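Local structure of probable outer membrane protein (Pseudomonas aeruginosa, 3DWO) at residues 332-338 with 359-365; 376-382 with 401-407. The protein probably carries long-chain fatty acids and similar hydrophobic compounds across the outer membrane, as a beta-barrel channel of the FadL family. All coordinates share one frame; numbering follows the deposited sequence.

Interaction 1 (332-338 with 359-365); sequences TYRNTWT and YDQTPTH. With C8E ((hydroxyethyloxy)tri(ethyloxy)octane), chain D; C8E ((hydroxyethyloxy)tri(ethyloxy)octane), chain K.
Tyr333 lies alongside Pro363, and this pair makes the close apolar packing of the contact. Ring atom CD2 of Tyr333 is 3.5 Å from CG of Pro363. Carbonyl carbon C of Pro363 sits over one ring face, offset toward the rim. Trp311 and Phe314 meet the same tyrosine ring edge-to-face, and C1 of detergent chain D reaches its edge.

Arg334 binds the neighbouring loop twice over, by backbone and side chain. Its backbone N donates to Pro363 O at 2.9 Å. Chi1 of 59° sets CG between the backbone N and the carbonyl carbon, and the chain then extends to NE beside Thr362. Arg334 NE and NH2 both donate to Thr362 O, at 2.8 and 3.0 Å. The oxygen lies in the guanidinium plane, and the double grip limits rotation of that group. Arg334 is thus exposed yet firmly bonded.

Gln361 N donates to Trp337 O at 3.1 Å. Gln361 OE1 takes the N-H of Trp337 in return, at 3.0 Å, with the donor tilted from the amide plane.

The margins are more open. Thr332 and His365 are partly exposed, but Thr332 OG1 and His365 NE2 still share a 2.5 Å hydrogen bond in the imidazole plane. The partly exposed Trp337 indole has C4 of detergent chain K over one face.

Thr338 and Asp360 form an antiparallel non-hydrogen-bonded pair, where two loops run into a beta hairpin of the FadL-type barrel.

Interaction 2 (376-382 with 401-407); sequences GDRYFAS and YSRQFVK. With C8E ((hydroxyethyloxy)tri(ethyloxy)octane), chain F; C8E ((hydroxyethyloxy)tri(ethyloxy)octane), chain E.
This contact belongs to an antiparallel beta hairpin in the barrel wall, made by strands 378-388 and 395-411. Tyr379 and Phe405 form a hydrogen-bonded pair, with N to O distances of 2.9 Å in both directions. Ala381 and Arg403 repeat the pattern two residues on. At the Asp377 end, just before strand 378-388, Lys407 N donates to Asp377 O at 3.2 Å.

Arg378, Phe380, Ser382, Ser402, Gln404 and Val406 share one face. With chi1 at -62°, Gln404 CG is anti to the carbonyl carbon and sits over the centre of the Phe380 ring, 3.7 Å from the centroid. This is a CH-pi contact, only 11° off the ring normal. The bend at chi2 (77°) then turns the amide aside, off the ring centre. Further along, Ser382 OG and Ser402 OG are hydrogen-bonded at 2.9 Å. In the other direction, CG of Arg378 packs beside CG2 of Val406. The arginine then turns its guanidinium face to C17 of detergent chain E, while NH2 makes a salt bridge with Asp375. C13 of the same detergent lies 3.4 Å from CG of Gln404. Trp13 of helix 10-14 touches Phe380, Ser402 and Gln404, consistent with the N-terminal plug of FadL proteins inside the barrel.

The other face carries Tyr379, Ala381, Arg403 and Phe405. The Phe405 ring has C2 of detergent chain F over one face and CG of Arg403 over the opposite one. CB of Ala381 meets its edge, 4.1 Å from CE1 of Phe405. C11 of the same detergent lies over one face of the Tyr379 ring.

Both faces therefore mix polar and apolar groups, and each meets a detergent. The aromatic surface of Tyr379 and Phe405 against chain F is consistent with a membrane-facing side.

In the fold
The two contacts come one after the other in the sequence, with centres about 14 Å apart. They meet where strand 351-360 neighbours strand 378-388. Arg378 N is 2.8 Å from Asp360 O, a probable hydrogen bond between the backbones. Just beyond the strands, OD1 of Asp377 probably accepts from Thr362 N at 2.9 Å. Asp375 lies between the two regions: it binds the Thr362 hydroxyl on one side and the Arg378 guanidinium on the other. Each interaction also touches two detergent molecules. Those ligands are consistent with a channel whose wall meets amphiphiles, but they do not by themselves define a transport site.

Interaction 1 (332-338 with 359-365)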
ATOM      1  N   THR A 332      12.630   8.740  -1.076  1.00 22.23           N
ATOM      2  CA  THR A 332      12.739   9.444   0.201  1.00 23.99           C
ATOM      3  C   THR A 332      11.412   9.795   0.875  1.00 24.62           C
ATOM      4  O   THR A 332      11.134  10.959   1.153  1.00 25.29           O
ATOM      5  CB  THR A 332      13.555  10.745   0.037  1.00 24.84           C
ATOM      6  OG1 THR A 332      13.001  11.524  -1.028  1.00 25.39           O
ATOM      7  CG2 THR A 332      15.008  10.424  -0.295  1.00 26.08           C
ATOM      8  N   TYR A 333      10.595   8.780   1.132  1.00 24.36           N
ATOM      9  CA  TYR A 333       9.310   8.972   1.799  1.00 23.70           C
ATOM     10  C   TYR A 333       9.518   9.596   3.174  1.00 23.93           C
ATOM     11  O   TYR A 333      10.565   9.415   3.792  1.00 21.92           O
ATOM     12  CB  TYR A 333       8.610   7.624   1.978  1.00 22.23           C
ATOM     13  CG  TYR A 333       7.777   7.170   0.804  1.00 20.96           C
ATOM     14  CD1 TYR A 333       8.021   7.638  -0.490  1.00 20.76           C
ATOM     15  CD2 TYR A 333       6.749   6.252   0.987  1.00 21.21           C
ATOM     16  CE1 TYR A 333       7.248   7.200  -1.571  1.00 21.43           C
ATOM     17  CE2 TYR A 333       5.978   5.806  -0.080  1.00 22.21           C
ATOM     18  CZ  TYR A 333       6.228   6.283  -1.353  1.00 22.78           C
ATOM     19  OH  TYR A 333       5.430   5.852  -2.390  1.00 23.72           O
ATOM     20  N   ARG A 334       8.510  10.313   3.654  1.00 23.89           N
ATOM     21  CA  ARG A 334       8.569  10.949   4.966  1.00 25.54           C
ATOM     22  C   ARG A 334       7.711  10.164   5.957  1.00 25.00           C
ATOM     23  O   ARG A 334       6.745   9.500   5.567  1.00 22.80           O
ATOM     24  CB  ARG A 334       8.038  12.391   4.887  1.00 27.89           C
ATOM     25  CG  ARG A 334       6.597  12.481   4.402  1.00 31.46           C
ATOM     26  CD  ARG A 334       5.955  13.864   4.590  1.00 34.36           C
ATOM     27  NE  ARG A 334       4.544  13.848   4.181  1.00 36.69           N
ATOM     28  CZ  ARG A 334       3.699  14.868   4.319  1.00 38.64           C
ATOM     29  NH1 ARG A 334       4.105  16.012   4.861  1.00 39.32           N
ATOM     30  NH2 ARG A 334       2.438  14.746   3.916  1.00 37.24           N
ATOM     31  N   ASN A 335       8.065  10.235   7.237  1.00 24.45           N
ATOM     32  CA  ASN A 335       7.275   9.562   8.258  1.00 23.86           C
ATOM     33  C   ASN A 335       5.907  10.222   8.218  1.00 24.60           C
ATOM     34  O   ASN A 335       5.784  11.376   7.802  1.00 23.80           O
ATOM     35  CB  ASN A 335       7.905   9.722   9.636  1.00 22.87           C
ATOM     36  CG  ASN A 335       9.179   8.928   9.777  1.00 24.42           C
ATOM     37  OD1 ASN A 335       9.370   7.920   9.093  1.00 25.46           O
ATOM     38  ND2 ASN A 335      10.052   9.362  10.676  1.00 24.56           N
ATOM     39  N   THR A 336       4.882   9.514   8.673  1.00 24.87           N
ATOM     40  CA  THR A 336       3.543  10.063   8.593  1.00 26.75           C
ATOM     41  C   THR A 336       2.658   9.878   9.829  1.00 27.75           C
ATOM     42  O   THR A 336       2.954   9.069  10.711  1.00 26.92           O
ATOM     43  CB  THR A 336       2.832   9.446   7.385  1.00 25.89           C
ATOM     44  OG1 THR A 336       1.647  10.190   7.094  1.00 35.56           O
ATOM     45  CG2 THR A 336       2.459   8.008   7.680  1.00 22.84           C
ATOM     46  N   TRP A 337       1.571  10.643   9.875  1.00 27.50           N
ATOM     47  CA  TRP A 337       0.606  10.576  10.966  1.00 27.55           C
ATOM     48  C   TRP A 337      -0.774  10.347  10.376  1.00 27.69           C
ATOM     49  O   TRP A 337      -1.066  10.792   9.269  1.00 26.48           O
ATOM     50  CB  TRP A 337       0.562  11.886  11.772  1.00 28.15           C
ATOM     51  CG  TRP A 337       1.677  12.074  12.757  1.00 29.18           C
ATOM     52  CD1 TRP A 337       2.814  12.808  12.581  1.00 32.75           C
ATOM     53  CD2 TRP A 337       1.767  11.505  14.068  1.00 29.52           C
ATOM     54  NE1 TRP A 337       3.609  12.732  13.701  1.00 32.75           N
ATOM     55  CE2 TRP A 337       2.988  11.938  14.630  1.00 31.92           C
ATOM     56  CE3 TRP A 337       0.933  10.670  14.824  1.00 30.19           C
ATOM     57  CZ2 TRP A 337       3.398  11.563  15.911  1.00 31.89           C
ATOM     58  CZ3 TRP A 337       1.339  10.295  16.096  1.00 30.04           C
ATOM     59  CH2 TRP A 337       2.563  10.742  16.628  1.00 32.05           C
ATOM     60  N   THR A 338      -1.618   9.648  11.121  1.00 27.71           N
ATOM     61  CA  THR A 338      -2.982   9.399  10.697  1.00 30.94           C
ATOM     62  C   THR A 338      -3.837   9.497  11.959  1.00 31.88           C
ATOM     63  O   THR A 338      -3.678   8.721  12.902  1.00 33.31           O
ATOM     64  CB  THR A 338      -3.117   8.011   9.987  1.00 31.97           C
ATOM     65  OG1 THR A 338      -4.502   7.667   9.834  1.00 33.65           O
ATOM     66  CG2 THR A 338      -2.407   6.945  10.760  1.00 34.78           C
ATOM     67  N   TYR A 359      -7.803  11.680   9.242  1.00 28.60           N
ATOM     68  CA  TYR A 359      -6.885  12.467   8.440  1.00 29.12           C
ATOM     69  C   TYR A 359      -5.662  11.586   8.272  1.00 27.87           C
ATOM     70  O   TYR A 359      -5.085  11.126   9.253  1.00 27.67           O
ATOM     71  CB  TYR A 359      -6.522  13.769   9.149  1.00 31.21           C
ATOM     72  CG  TYR A 359      -5.301  14.437   8.570  1.00 34.53           C
ATOM     73  CD1 TYR A 359      -4.102  14.469   9.281  1.00 35.55           C
ATOM     74  CD2 TYR A 359      -5.326  14.995   7.295  1.00 35.84           C
ATOM     75  CE1 TYR A 359      -2.956  15.036   8.738  1.00 37.36           C
ATOM     76  CE2 TYR A 359      -4.179  15.568   6.740  1.00 38.61           C
ATOM     77  CZ  TYR A 359      -2.999  15.581   7.468  1.00 38.46           C
ATOM     78  OH  TYR A 359      -1.855  16.122   6.925  1.00 42.43           O
ATOM     79  N   ASP A 360      -5.273  11.351   7.026  1.00 28.68           N
ATOM     80  CA  ASP A 360      -4.149  10.478   6.733  1.00 29.08           C
ATOM     81  C   ASP A 360      -3.120  11.140   5.818  1.00 28.70           C
ATOM     82  O   ASP A 360      -3.405  11.417   4.656  1.00 27.69           O
ATOM     83  CB  ASP A 360      -4.698   9.198   6.100  1.00 31.28           C
ATOM     84  CG  ASP A 360      -3.674   8.094   6.019  1.00 33.08           C
ATOM     85  OD1 ASP A 360      -2.925   7.890   6.997  1.00 35.12           O
ATOM     86  OD2 ASP A 360      -3.635   7.416   4.974  1.00 38.06           O
ATOM     87  N   GLN A 361      -1.922  11.385   6.349  1.00 27.72           N
ATOM     88  CA  GLN A 361      -0.858  12.024   5.576  1.00 26.98           C
ATOM     89  C   GLN A 361      -0.186  11.079   4.598  1.00 25.56           C
ATOM     90  O   GLN A 361       0.080   9.926   4.924  1.00 24.31           O
ATOM     91  CB  GLN A 361       0.243  12.567   6.484  1.00 28.07           C
ATOM     92  CG  GLN A 361      -0.145  13.666   7.424  1.00 30.80           C
ATOM     93  CD  GLN A 361       1.062  14.187   8.169  1.00 31.78           C
ATOM     94  OE1 GLN A 361       1.894  13.410   8.637  1.00 29.94           O
ATOM     95  NE2 GLN A 361       1.167  15.505   8.285  1.00 34.74           N
ATOM     96  N   THR A 362       0.112  11.585   3.406  1.00 23.10           N
ATOM     97  CA  THR A 362       0.794  10.783   2.407  1.00 21.64           C
ATOM     98  C   THR A 362       2.285  10.860   2.698  1.00 20.90           C
ATOM     99  O   THR A 362       2.784  11.903   3.119  1.00 20.20           O
ATOM    100  CB  THR A 362       0.558  11.327   0.993  1.00 22.87           C
ATOM    101  OG1 THR A 362       1.267  10.513   0.051  1.00 22.44           O
ATOM    102  CG2 THR A 362       1.055  12.774   0.883  1.00 20.11           C
ATOM    103  N   PRO A 363       3.014   9.748   2.508  1.00 19.47           N
ATOM    104  CA  PRO A 363       4.459   9.731   2.755  1.00 19.00           C
ATOM    105  C   PRO A 363       5.236  10.219   1.530  1.00 20.52           C
ATOM    106  O   PRO A 363       6.451  10.423   1.589  1.00 20.74           O
ATOM    107  CB  PRO A 363       4.735   8.264   3.070  1.00 16.58           C
ATOM    108  CG  PRO A 363       3.772   7.566   2.164  1.00 17.94           C
ATOM    109  CD  PRO A 363       2.498   8.374   2.346  1.00 19.22           C
ATOM    110  N   THR A 364       4.531  10.399   0.417  1.00 20.16           N
ATOM    111  CA  THR A 364       5.172  10.865  -0.809  1.00 21.24           C
ATOM    112  C   THR A 364       5.436  12.361  -0.692  1.00 22.63           C
ATOM    113  O   THR A 364       4.856  13.033   0.157  1.00 20.51           O
ATOM    114  CB  THR A 364       4.268  10.626  -2.042  1.00 21.80           C
ATOM    115  OG1 THR A 364       3.055  11.381  -1.903  1.00 19.19           O
ATOM    116  CG2 THR A 364       3.915   9.132  -2.173  1.00 21.58           C
ATOM    117  N   HIS A 365       6.341  12.875  -1.517  1.00 24.47           N
ATOM    118  CA  HIS A 365       6.622  14.304  -1.521  1.00 26.97           C
ATOM    119  C   HIS A 365       6.911  14.734  -2.941  1.00 26.62           C
ATOM    120  O   HIS A 365       7.357  13.928  -3.765  1.00 26.24           O
ATOM    121  CB  HIS A 365       7.763  14.686  -0.551  1.00 30.14           C
ATOM    122  CG  HIS A 365       9.114  14.154  -0.915  1.00 31.40           C
ATOM    123  ND1 HIS A 365      10.154  14.974  -1.299  1.00 33.92           N
ATOM    124  CD2 HIS A 365       9.627  12.901  -0.858  1.00 34.37           C
ATOM    125  CE1 HIS A 365      11.250  14.254  -1.456  1.00 33.33           C
ATOM    126  NE2 HIS A 365      10.958  12.992  -1.195  1.00 34.39           N
TER
HETATM  127  C1  C8E D 454       5.677   7.639  -5.037  1.00 50.18           C
HETATM  128  C2  C8E D 454       5.919   6.417  -5.795  1.00 50.76           C
HETATM  129  C3  C8E D 454       6.541   5.330  -5.050  1.00 49.31           C
HETATM  130  C4  C8E D 454       6.605   4.185  -5.941  1.00 50.82           C
HETATM  131  C5  C8E D 454       6.749   2.952  -5.127  1.00 50.43           C
HETATM  132  C6  C8E D 454       6.359   1.790  -5.903  1.00 51.12           C
HETATM  133  C7  C8E D 454       7.065   0.751  -5.173  1.00 52.35           C
HETATM  134  C8  C8E D 454       6.209  -0.456  -5.092  1.00 53.78           C
HETATM  135  O9  C8E D 454       6.580  -1.789  -5.414  1.00 51.56           O
HETATM  136  C10 C8E D 454       7.006  -2.081  -6.731  1.00 51.76           C
HETATM  137  C11 C8E D 454       7.328  -3.543  -6.738  1.00 49.18           C
HETATM  138  O12 C8E D 454       8.735  -3.754  -6.532  1.00 48.77           O
HETATM  139  C13 C8E D 454       9.470  -4.306  -7.668  1.00 46.07           C
HETATM  140  C14 C8E D 454      10.063  -3.497  -8.865  1.00 47.72           C
HETATM  141  O15 C8E D 454      11.397  -3.480  -9.459  1.00 48.48           O
HETATM  142  C16 C8E D 454      12.249  -2.488  -8.851  1.00 47.91           C
HETATM  143  C17 C8E D 454      12.210  -1.104  -9.527  1.00 45.87           C
HETATM  144  O18 C8E D 454      11.682  -0.881 -10.851  1.00 46.74           O
HETATM  145  C19 C8E D 454      12.681  -1.001 -11.899  1.00 44.79           C
HETATM  146  C20 C8E D 454      12.990   0.148 -12.929  1.00 45.53           C
HETATM  147  O21 C8E D 454      12.317   0.147 -14.197  1.00 42.02           O
HETATM  148  C1  C8E K 461      -0.093  17.128  11.566  1.00 62.20           C
HETATM  149  C2  C8E K 461      -0.373  16.275  12.713  1.00 62.78           C
HETATM  150  C3  C8E K 461       0.585  16.396  13.812  1.00 63.30           C
HETATM  151  C4  C8E K 461       0.576  15.133  14.527  1.00 63.73           C
HETATM  152  C5  C8E K 461       0.481  15.394  15.985  1.00 63.78           C
HETATM  153  C6  C8E K 461      -0.531  14.539  16.580  1.00 63.69           C
HETATM  154  C7  C8E K 461       0.215  14.014  17.711  1.00 64.07           C
HETATM  155  C8  C8E K 461      -0.615  13.014  18.405  1.00 63.28           C

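Interaction 2 (376-382 with 401-407)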
ATOM      1  N   GLY A 376      -1.855  11.776  -2.126  1.00 28.79           N
ATOM      2  CA  GLY A 376      -1.673  12.964  -1.318  1.00 28.60           C
ATOM      3  C   GLY A 376      -2.417  12.737  -0.023  1.00 28.97           C
ATOM      4  O   GLY A 376      -2.981  11.654   0.187  1.00 27.00           O
ATOM      5  N   ASP A 377      -2.416  13.734   0.853  1.00 28.16           N
ATOM      6  CA  ASP A 377      -3.113  13.602   2.124  1.00 30.29           C
ATOM      7  C   ASP A 377      -4.565  13.215   1.846  1.00 30.75           C
ATOM      8  O   ASP A 377      -5.143  13.657   0.856  1.00 29.57           O
ATOM      9  CB  ASP A 377      -3.054  14.922   2.896  1.00 32.03           C
ATOM     10  CG  ASP A 377      -1.640  15.293   3.307  1.00 33.11           C
ATOM     11  OD1 ASP A 377      -0.771  14.395   3.322  1.00 34.63           O
ATOM     12  OD2 ASP A 377      -1.400  16.475   3.632  1.00 35.33           O
ATOM     13  N   ARG A 378      -5.147  12.376   2.701  1.00 30.25           N
ATOM     14  CA  ARG A 378      -6.534  11.960   2.507  1.00 31.05           C
ATOM     15  C   ARG A 378      -7.409  12.268   3.709  1.00 31.88           C
ATOM     16  O   ARG A 378      -6.939  12.326   4.847  1.00 29.91           O
ATOM     17  CB  ARG A 378      -6.657  10.447   2.267  1.00 32.01           C
ATOM     18  CG  ARG A 378      -5.740   9.821   1.236  1.00 32.03           C
ATOM     19  CD  ARG A 378      -4.398   9.455   1.839  1.00 33.22           C
ATOM     20  NE  ARG A 378      -3.649   8.561   0.962  1.00 35.80           N
ATOM     21  CZ  ARG A 378      -3.935   7.275   0.790  1.00 37.17           C
ATOM     22  NH1 ARG A 378      -4.953   6.727   1.440  1.00 39.16           N
ATOM     23  NH2 ARG A 378      -3.210   6.534  -0.037  1.00 37.56           N
ATOM     24  N   TYR A 379      -8.693  12.472   3.439  1.00 32.92           N
ATOM     25  CA  TYR A 379      -9.674  12.684   4.487  1.00 34.18           C
ATOM     26  C   TYR A 379     -10.580  11.467   4.343  1.00 33.80           C
ATOM     27  O   TYR A 379     -11.035  11.159   3.241  1.00 32.77           O
ATOM     28  CB  TYR A 379     -10.496  13.954   4.258  1.00 37.45           C
ATOM     29  CG  TYR A 379      -9.952  15.198   4.921  1.00 40.41           C
ATOM     30  CD1 TYR A 379      -9.382  15.147   6.193  1.00 42.69           C
ATOM     31  CD2 TYR A 379     -10.049  16.437   4.293  1.00 42.93           C
ATOM     32  CE1 TYR A 379      -8.921  16.300   6.820  1.00 44.49           C
ATOM     33  CE2 TYR A 379      -9.596  17.597   4.910  1.00 44.34           C
ATOM     34  CZ  TYR A 379      -9.032  17.522   6.171  1.00 45.47           C
ATOM     35  OH  TYR A 379      -8.576  18.672   6.773  1.00 47.84           O
ATOM     36  N   PHE A 380     -10.822  10.761   5.438  1.00 32.75           N
ATOM     37  CA  PHE A 380     -11.682   9.585   5.401  1.00 32.00           C
ATOM     38  C   PHE A 380     -13.009   9.886   6.091  1.00 32.29           C
ATOM     39  O   PHE A 380     -13.032  10.450   7.190  1.00 32.68           O
ATOM     40  CB  PHE A 380     -11.192   8.318   6.164  1.00 32.05           C
ATOM     41  CG  PHE A 380     -10.121   7.591   5.537  1.00 33.87           C
ATOM     42  CD1 PHE A 380     -10.207   6.208   5.396  1.00 33.72           C
ATOM     43  CD2 PHE A 380      -8.939   8.228   5.171  1.00 33.38           C
ATOM     44  CE1 PHE A 380      -9.131   5.470   4.897  1.00 33.73           C
ATOM     45  CE2 PHE A 380      -7.857   7.497   4.670  1.00 34.56           C
ATOM     46  CZ  PHE A 380      -7.954   6.115   4.534  1.00 32.18           C
ATOM     47  N   ALA A 381     -14.107   9.523   5.435  1.00 29.51           N
ATOM     48  CA  ALA A 381     -15.448   9.718   5.984  1.00 29.51           C
ATOM     49  C   ALA A 381     -16.149   8.363   5.940  1.00 28.49           C
ATOM     50  O   ALA A 381     -16.347   7.802   4.861  1.00 27.24           O
ATOM     51  CB  ALA A 381     -16.220  10.744   5.151  1.00 27.85           C
ATOM     52  N   SER A 382     -16.525   7.839   7.105  1.00 28.16           N
ATOM     53  CA  SER A 382     -17.170   6.529   7.170  1.00 29.54           C
ATOM     54  C   SER A 382     -18.505   6.482   7.908  1.00 30.22           C
ATOM     55  O   SER A 382     -18.750   7.254   8.838  1.00 28.62           O
ATOM     56  CB  SER A 382     -16.238   5.514   7.844  1.00 28.96           C
ATOM     57  OG  SER A 382     -14.960   5.475   7.236  1.00 32.50           O
ATOM     58  N   TYR A 401     -19.432   1.816   4.755  1.00 26.21           N
ATOM     59  CA  TYR A 401     -19.131   2.518   3.523  1.00 26.71           C
ATOM     60  C   TYR A 401     -18.127   3.567   3.931  1.00 26.73           C
ATOM     61  O   TYR A 401     -18.297   4.222   4.955  1.00 27.23           O
ATOM     62  CB  TYR A 401     -20.351   3.220   2.934  1.00 27.98           C
ATOM     63  CG  TYR A 401     -19.987   4.059   1.726  1.00 29.81           C
ATOM     64  CD1 TYR A 401     -19.556   3.459   0.539  1.00 29.49           C
ATOM     65  CD2 TYR A 401     -20.010   5.451   1.786  1.00 30.34           C
ATOM     66  CE1 TYR A 401     -19.156   4.227  -0.556  1.00 29.94           C
ATOM     67  CE2 TYR A 401     -19.611   6.227   0.695  1.00 31.32           C
ATOM     68  CZ  TYR A 401     -19.186   5.608  -0.471  1.00 30.68           C
ATOM     69  OH  TYR A 401     -18.796   6.370  -1.548  1.00 29.20           O
ATOM     70  N   SER A 402     -17.081   3.725   3.138  1.00 26.99           N
ATOM     71  CA  SER A 402     -16.067   4.709   3.453  1.00 28.33           C
ATOM     72  C   SER A 402     -15.589   5.411   2.191  1.00 29.28           C
ATOM     73  O   SER A 402     -15.265   4.772   1.192  1.00 29.38           O
ATOM     74  CB  SER A 402     -14.893   4.039   4.167  1.00 25.79           C
ATOM     75  OG  SER A 402     -13.927   4.997   4.541  1.00 27.05           O
ATOM     76  N   ARG A 403     -15.571   6.736   2.240  1.00 28.86           N
ATOM     77  CA  ARG A 403     -15.127   7.533   1.114  1.00 29.30           C
ATOM     78  C   ARG A 403     -13.811   8.195   1.496  1.00 28.58           C
ATOM     79  O   ARG A 403     -13.659   8.697   2.607  1.00 27.46           O
ATOM     80  CB  ARG A 403     -16.174   8.597   0.761  1.00 30.05           C
ATOM     81  CG  ARG A 403     -15.671   9.670  -0.189  1.00 34.90           C
ATOM     82  CD  ARG A 403     -15.166   9.078  -1.503  1.00 40.86           C
ATOM     83  NE  ARG A 403     -14.340  10.016  -2.268  1.00 45.01           N
ATOM     84  CZ  ARG A 403     -14.790  11.142  -2.813  1.00 46.44           C
ATOM     85  NH1 ARG A 403     -16.067  11.482  -2.688  1.00 46.98           N
ATOM     86  NH2 ARG A 403     -13.960  11.935  -3.479  1.00 48.39           N
ATOM     87  N   GLN A 404     -12.857   8.176   0.577  1.00 28.65           N
ATOM     88  CA  GLN A 404     -11.564   8.786   0.821  1.00 29.93           C
ATOM     89  C   GLN A 404     -11.371   9.941  -0.148  1.00 31.26           C
ATOM     90  O   GLN A 404     -11.330   9.742  -1.368  1.00 30.59           O
ATOM     91  CB  GLN A 404     -10.431   7.771   0.636  1.00 29.54           C
ATOM     92  CG  GLN A 404     -10.462   6.574   1.586  1.00 31.04           C
ATOM     93  CD  GLN A 404     -11.500   5.533   1.203  1.00 33.86           C
ATOM     94  OE1 GLN A 404     -11.569   5.109   0.048  1.00 35.83           O
ATOM     95  NE2 GLN A 404     -12.310   5.111   2.172  1.00 32.47           N
ATOM     96  N   PHE A 405     -11.274  11.147   0.400  1.00 30.03           N
ATOM     97  CA  PHE A 405     -11.063  12.335  -0.410  1.00 31.58           C
ATOM     98  C   PHE A 405      -9.568  12.610  -0.404  1.00 31.32           C
ATOM     99  O   PHE A 405      -8.995  12.940   0.632  1.00 32.29           O
ATOM    100  CB  PHE A 405     -11.804  13.543   0.172  1.00 30.49           C
ATOM    101  CG  PHE A 405     -13.283  13.330   0.339  1.00 32.15           C
ATOM    102  CD1 PHE A 405     -13.791  12.755   1.503  1.00 33.02           C
ATOM    103  CD2 PHE A 405     -14.170  13.701  -0.671  1.00 31.99           C
ATOM    104  CE1 PHE A 405     -15.165  12.553   1.661  1.00 32.97           C
ATOM    105  CE2 PHE A 405     -15.542  13.505  -0.525  1.00 31.69           C
ATOM    106  CZ  PHE A 405     -16.041  12.931   0.641  1.00 32.83           C
ATOM    107  N   VAL A 406      -8.944  12.464  -1.567  1.00 32.05           N
ATOM    108  CA  VAL A 406      -7.511  12.681  -1.710  1.00 31.89           C
ATOM    109  C   VAL A 406      -7.289  14.028  -2.371  1.00 32.67           C
ATOM    110  O   VAL A 406      -7.949  14.353  -3.352  1.00 33.16           O
ATOM    111  CB  VAL A 406      -6.875  11.588  -2.597  1.00 32.18           C
ATOM    112  CG1 VAL A 406      -5.361  11.723  -2.598  1.00 29.67           C
ATOM    113  CG2 VAL A 406      -7.298  10.213  -2.102  1.00 31.98           C
ATOM    114  N   LYS A 407      -6.374  14.822  -1.837  1.00 34.07           N
ATOM    115  CA  LYS A 407      -6.127  16.121  -2.438  1.00 35.49           C
ATOM    116  C   LYS A 407      -5.380  15.945  -3.755  1.00 33.55           C
ATOM    117  O   LYS A 407      -4.598  15.008  -3.926  1.00 33.19           O
ATOM    118  CB  LYS A 407      -5.313  17.018  -1.502  1.00 39.07           C
ATOM    119  CG  LYS A 407      -3.909  16.531  -1.227  1.00 44.84           C
ATOM    120  CD  LYS A 407      -2.943  17.709  -1.071  1.00 49.94           C
ATOM    121  CE  LYS A 407      -3.369  18.663   0.040  1.00 52.40           C
ATOM    122  NZ  LYS A 407      -2.441  19.829   0.147  1.00 55.50           N
TER
HETATM  123  C2  C8E F 456     -13.991  16.771   1.760  1.00 57.23           C
HETATM  124  C3  C8E F 456     -13.197  17.977   1.519  1.00 57.43           C
HETATM  125  C4  C8E F 456     -12.372  17.726   0.343  1.00 57.65           C
HETATM  126  C5  C8E F 456     -10.956  18.108   0.648  1.00 57.61           C
HETATM  127  C6  C8E F 456     -10.003  17.326  -0.140  1.00 56.39           C
HETATM  128  C7  C8E F 456      -9.519  16.384   0.866  1.00 56.61           C
HETATM  129  C8  C8E F 456      -8.042  16.244   0.796  1.00 56.02           C
HETATM  130  O9  C8E F 456      -7.145  16.187   1.901  1.00 56.04           O
HETATM  131  C10 C8E F 456      -7.082  17.291   2.785  1.00 56.39           C
HETATM  132  C11 C8E F 456      -6.078  16.931   3.843  1.00 55.11           C
HETATM  133  C1  C8E E 455      -4.536  -6.032  -5.313  1.00 56.73           C
HETATM  134  C2  C8E E 455      -4.391  -4.592  -5.159  1.00 55.98           C
HETATM  135  C3  C8E E 455      -4.191  -4.150  -3.781  1.00 56.21           C
HETATM  136  C4  C8E E 455      -5.480  -3.724  -3.267  1.00 56.05           C
HETATM  137  C5  C8E E 455      -5.305  -2.448  -2.543  1.00 57.13           C
HETATM  138  C6  C8E E 455      -6.424  -2.230  -1.654  1.00 57.82           C
HETATM  139  C7  C8E E 455      -6.174  -0.857  -1.269  1.00 57.67           C
HETATM  140  C8  C8E E 455      -7.453  -0.135  -1.305  1.00 59.25           C
HETATM  141  O9  C8E E 455      -7.778   1.061  -0.631  1.00 60.92           O
HETATM  142  C10 C8E E 455      -7.726   1.109   0.780  1.00 60.89           C
HETATM  143  C11 C8E E 455      -8.118   2.513   1.121  1.00 62.22           C
HETATM  144  O12 C8E E 455      -7.250   3.464   0.473  1.00 62.26           O
HETATM  145  C13 C8E E 455      -7.737   4.836   0.450  1.00 62.83           C
HETATM  146  C14 C8E E 455      -7.444   5.899  -0.656  1.00 62.71           C
HETATM  147  O15 C8E E 455      -7.560   5.833  -2.106  1.00 63.27           O
HETATM  148  C16 C8E E 455      -6.329   5.375  -2.702  1.00 63.68           C
HETATM  149  C17 C8E E 455      -5.340   6.494  -3.066  1.00 64.61           C
HETATM  150  O18 C8E E 455      -5.080   6.903  -4.423  1.00 64.80           O
HETATM  151  C19 C8E E 455      -3.984   6.158  -5.026  1.00 65.14           C
HETATM  152  C20 C8E E 455      -2.611   6.807  -5.432  1.00 64.97           C
HETATM  153  O21 C8E E 455      -1.468   6.560  -4.609  1.00 64.70           O